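Local coordinates for uncharacterized protein Af_0446 (Archaeoglobus fulgidus DSM 4304, PDB 3BUT) that is of unknown function but belongs to the LEA_2 (late embryogenesis abundant) family and, as a beta-barrel protein, may bind lipid, at residues V85-N90 and S120-K125; W10-V13 and T18-V21. The protein carries 4 engineered substitutions. One frame throughout, in Å; residues are numbered along the deposited sequence.

Contact 1: residues V85-N90 and S120-K125; sequences VTHIAN and SEFTTK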
# COMPACT_ATOMS: atom_id res chain seq x y z
N VAL A 85 6.47 -6.49 -1.03
CA VAL A 85 7.66 -7.03 -1.68
C VAL A 85 7.37 -7.47 -3.12
O VAL A 85 8.08 -7.08 -4.05
CB VAL A 85 8.23 -8.25 -0.90
CG1 VAL A 85 9.55 -8.73 -1.50
CG2 VAL A 85 8.41 -7.92 0.58
N THR A 86 6.30 -8.25 -3.28
CA THR A 86 5.92 -8.85 -4.56
C THR A 86 5.41 -7.81 -5.55
O THR A 86 5.60 -7.96 -6.76
CB THR A 86 4.85 -9.95 -4.39
OG1 THR A 86 3.59 -9.37 -4.04
CG2 THR A 86 5.23 -10.93 -3.32
N HIS A 87 4.75 -6.78 -5.03
CA HIS A 87 4.20 -5.71 -5.85
C HIS A 87 5.30 -5.00 -6.61
O HIS A 87 5.27 -4.97 -7.83
CB HIS A 87 3.39 -4.71 -5.01
CG HIS A 87 2.87 -3.55 -5.80
ND1 HIS A 87 1.80 -3.66 -6.67
CD2 HIS A 87 3.27 -2.26 -5.86
CE1 HIS A 87 1.56 -2.49 -7.22
NE2 HIS A 87 2.44 -1.62 -6.75
N ILE A 88 6.28 -4.47 -5.89
CA ILE A 88 7.40 -3.78 -6.54
C ILE A 88 8.29 -4.74 -7.33
O ILE A 88 8.77 -4.36 -8.40
CB ILE A 88 8.23 -2.94 -5.56
CG1 ILE A 88 8.70 -3.77 -4.38
CG2 ILE A 88 7.44 -1.72 -5.08
CD1 ILE A 88 9.96 -3.28 -3.82
N ALA A 89 8.45 -5.97 -6.85
CA ALA A 89 9.20 -7.02 -7.57
C ALA A 89 8.63 -7.31 -8.97
O ALA A 89 9.37 -7.68 -9.88
CB ALA A 89 9.26 -8.29 -6.77
N ASN A 90 7.33 -7.12 -9.13
CA ASN A 90 6.71 -7.30 -10.43
C ASN A 90 6.55 -6.01 -11.24
O ASN A 90 5.69 -5.93 -12.12
CB ASN A 90 5.38 -8.04 -10.28
CG ASN A 90 5.58 -9.51 -10.00
OD1 ASN A 90 6.05 -10.26 -10.85
ND2 ASN A 90 5.24 -9.92 -8.78
N SER A 120 -8.64 -9.17 -10.54
CA SER A 120 -8.35 -7.81 -10.96
C SER A 120 -6.85 -7.55 -10.99
O SER A 120 -6.05 -8.42 -10.62
CB SER A 120 -9.05 -6.79 -10.05
OG SER A 120 -8.64 -6.91 -8.71
N GLU A 121 -6.47 -6.38 -11.46
CA GLU A 121 -5.06 -6.02 -11.54
C GLU A 121 -4.91 -4.53 -11.30
O GLU A 121 -5.75 -3.73 -11.71
CB GLU A 121 -4.48 -6.41 -12.91
CG GLU A 121 -2.95 -6.46 -12.97
CD GLU A 121 -2.39 -6.87 -14.33
OE1 GLU A 121 -1.17 -6.72 -14.53
OE2 GLU A 121 -3.16 -7.36 -15.18
N PHE A 122 -3.84 -4.16 -10.60
CA PHE A 122 -3.51 -2.75 -10.48
C PHE A 122 -2.01 -2.49 -10.52
O PHE A 122 -1.20 -3.29 -10.06
CB PHE A 122 -4.19 -2.09 -9.26
CG PHE A 122 -3.50 -2.31 -7.95
CD1 PHE A 122 -2.69 -1.31 -7.40
CD2 PHE A 122 -3.68 -3.49 -7.24
CE1 PHE A 122 -2.06 -1.50 -6.17
CE2 PHE A 122 -3.06 -3.68 -6.01
CZ PHE A 122 -2.25 -2.68 -5.48
N THR A 123 -1.68 -1.35 -11.10
CA THR A 123 -0.32 -0.88 -11.18
C THR A 123 -0.19 0.41 -10.39
O THR A 123 -1.14 1.17 -10.27
CB THR A 123 0.12 -0.63 -12.63
OG1 THR A 123 -0.71 0.39 -13.21
CG2 THR A 123 0.02 -1.91 -13.46
N THR A 124 0.99 0.64 -9.83
CA THR A 124 1.35 1.95 -9.29
C THR A 124 2.58 2.45 -10.04
O THR A 124 3.29 1.67 -10.68
CB THR A 124 1.59 1.92 -7.76
OG1 THR A 124 2.67 1.04 -7.45
CG2 THR A 124 0.34 1.48 -7.01
N LYS A 125 2.81 3.76 -10.00
CA LYS A 125 3.99 4.39 -10.58
C LYS A 125 4.45 5.47 -9.60
O LYS A 125 4.24 6.66 -9.83
CB LYS A 125 3.68 4.99 -11.96
CG LYS A 125 3.56 3.96 -13.08
CD LYS A 125 2.32 4.21 -13.93
CE LYS A 125 1.97 2.98 -14.76
NZ LYS A 125 0.70 3.16 -15.52

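Contact 2: residues W10-V13 and T18-V21; sequences WGVV and TEIV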
# COMPACT_ATOMS: atom_id res chain seq x y z
N TRP A 10 -15.53 0.39 0.85
CA TRP A 10 -14.65 0.26 2.00
C TRP A 10 -15.49 0.21 3.27
O TRP A 10 -16.55 0.83 3.35
CB TRP A 10 -13.65 1.42 2.07
CG TRP A 10 -12.68 1.46 0.92
CD1 TRP A 10 -12.69 2.34 -0.12
CD2 TRP A 10 -11.58 0.57 0.68
NE1 TRP A 10 -11.66 2.07 -0.98
CE2 TRP A 10 -10.97 0.99 -0.52
CE3 TRP A 10 -11.06 -0.53 1.37
CZ2 TRP A 10 -9.86 0.33 -1.04
CZ3 TRP A 10 -9.96 -1.17 0.85
CH2 TRP A 10 -9.37 -0.74 -0.35
N GLY A 11 -15.03 -0.56 4.24
CA GLY A 11 -15.68 -0.63 5.55
C GLY A 11 -14.84 0.07 6.59
O GLY A 11 -14.10 1.00 6.26
N VAL A 12 -14.98 -0.36 7.84
CA VAL A 12 -14.21 0.22 8.93
C VAL A 12 -12.74 -0.16 8.76
O VAL A 12 -12.39 -1.34 8.78
CB VAL A 12 -14.70 -0.23 10.33
CG1 VAL A 12 -13.94 0.51 11.44
CG2 VAL A 12 -16.21 0.00 10.48
N VAL A 13 -11.91 0.85 8.55
CA VAL A 13 -10.49 0.64 8.36
C VAL A 13 -9.73 1.27 9.51
O VAL A 13 -9.90 2.45 9.82
CB VAL A 13 -10.02 1.16 7.00
CG1 VAL A 13 -8.50 1.10 6.86
CG2 VAL A 13 -10.70 0.37 5.88
N THR A 18 -8.04 -3.91 7.74
CA THR A 18 -8.74 -3.24 6.64
C THR A 18 -9.95 -4.08 6.24
O THR A 18 -9.82 -5.28 6.00
CB THR A 18 -7.80 -3.05 5.41
OG1 THR A 18 -6.63 -2.32 5.80
CG2 THR A 18 -8.51 -2.32 4.27
N GLU A 19 -11.12 -3.45 6.16
CA GLU A 19 -12.35 -4.15 5.77
C GLU A 19 -12.84 -3.70 4.40
O GLU A 19 -12.86 -2.52 4.09
CB GLU A 19 -13.45 -3.94 6.82
CG GLU A 19 -14.75 -4.69 6.55
CD GLU A 19 -15.89 -4.24 7.45
OE1 GLU A 19 -15.68 -3.30 8.25
OE2 GLU A 19 -16.99 -4.81 7.36
N ILE A 20 -13.22 -4.68 3.59
CA ILE A 20 -13.93 -4.42 2.35
C ILE A 20 -15.31 -5.02 2.54
O ILE A 20 -15.44 -6.13 3.06
CB ILE A 20 -13.20 -5.05 1.14
CG1 ILE A 20 -11.78 -4.47 1.01
CG2 ILE A 20 -13.98 -4.82 -0.15
CD1 ILE A 20 -10.85 -5.25 0.10
N VAL A 21 -16.34 -4.29 2.14
CA VAL A 21 -17.72 -4.75 2.27
C VAL A 21 -18.30 -4.97 0.88
O VAL A 21 -18.35 -4.04 0.07
CB VAL A 21 -18.61 -3.75 3.06
CG1 VAL A 21 -20.00 -4.33 3.28
CG2 VAL A 21 -17.98 -3.40 4.39

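Contact 1: residues V85-N90 and S120-K125
His87 projects from helix 83-89 onto the end of strand 111-123, where its imidazole meets Thr124 and Phe122. The main link is a hydrogen bond from His87 NE2 to Thr124 OG1, 2.8 Å long and almost perfectly straight (177° at the hydrogen), with the oxygen lying in the plane of the ring. CB of Thr124 also lies in the ring plane, while Thr124 CG2 stands off that plane, 3.8 Å from His87 NE2. Phe122 approaches the neighbouring ring corner, with its CE1 3.9 Å from His87 CE1. The two ring planes are inclined by only 21° but slid well apart, centroids 5.3 Å from each other, so the rings barely overlap and the contact is a grazing one between CE1 corners.

With CG of His87 anti to its backbone nitrogen (chi1 176°), the ring extends from the helix toward the strand. Its other nitrogen, ND1, is hydrogen-bonded to Thr94 OG1 on strand 93-105, and the rings of Trp83 and Trp84 also meet the imidazole. Thr124 OG1 has a second partner in Glu92 OE1, while backbone hydrogen bonds pair Phe122 with Thr94 on strand 93-105 and Thr124 with Glu92 just before it. At the helix end, Asn90 ND2 bonds to Thr86 O at 2.8 Å, and Asn90 N bonds to the same oxygen from the opposite face of its carbonyl plane, closing the last turn.

With both nitrogens of this buried imidazole hydrogen-bonded, its ring orientation is probably fixed, and the chain from NE2 through the threonine hydroxyl to the Glu92 carboxylate is probably polarised, the acid strengthening the hydroxyl as an acceptor.

Contact 2: residues W10-V13 and T18-V21
Two hydrogen bonds tie Gly11 and Val12 to Glu19. Gly11 N donates to Glu19 O (2.9 Å), coming from above the carbonyl plane. Next along the chain, Val12 N reaches Glu19 OE1 at 3.0 Å with a bent geometry, 140° at the hydrogen, and meets the carboxylate from above its plane. The glutamate reaches this amide with CG anti to its backbone nitrogen (chi1 -176°) and the chain extended beyond; OE2 is taken by Ser72 OG. Cut back to an alanine, the side chain would no longer reach the Val12 amide or the Ser72 hydroxyl, and both would probably lose their carboxylate partner, with only the backbone bond from Gly11 still linking residue 19 to segment 10-13 by hydrogen bonding.

Apolar contacts complete the pairing. Trp10 and Ile20 lie side by side on one face of the sheet, with Trp10 CZ3 3.8 Å from Ile20 CG1, and the same indole corner touches Thr18 CG2. That methyl also packs on Val13 CG2. Val21 CG2 lies 3.8 Å from Gly11 CA.

Trp10 and Ile20 form an antiparallel non-hydrogen-bonded pair, and the whole is the closing end of a beta-hairpin joining strands 3-10 and 17-27.

In the fold
Contact 2 comes first along the chain, in the hairpin of the three-stranded antiparallel sheet, whereas contact 1 joins helix 83-89 to an outermost strand of the four-stranded sheet. Helix 83-89 lies on the connection that leads from strand 66-76 of one sheet to strand 93-105 of the other. Within a chain the two centres are 21 Å apart and the nearest atoms about 9 Å, with no direct touch. The dimer brings them together: Val13 packs on Ile88 of the second subunit, and Trp10 NE1 bonds to Glu92 of the second subunit, the counterpart of the acid that holds Thr124. Hairpin and helix region thus both help build the subunit interface.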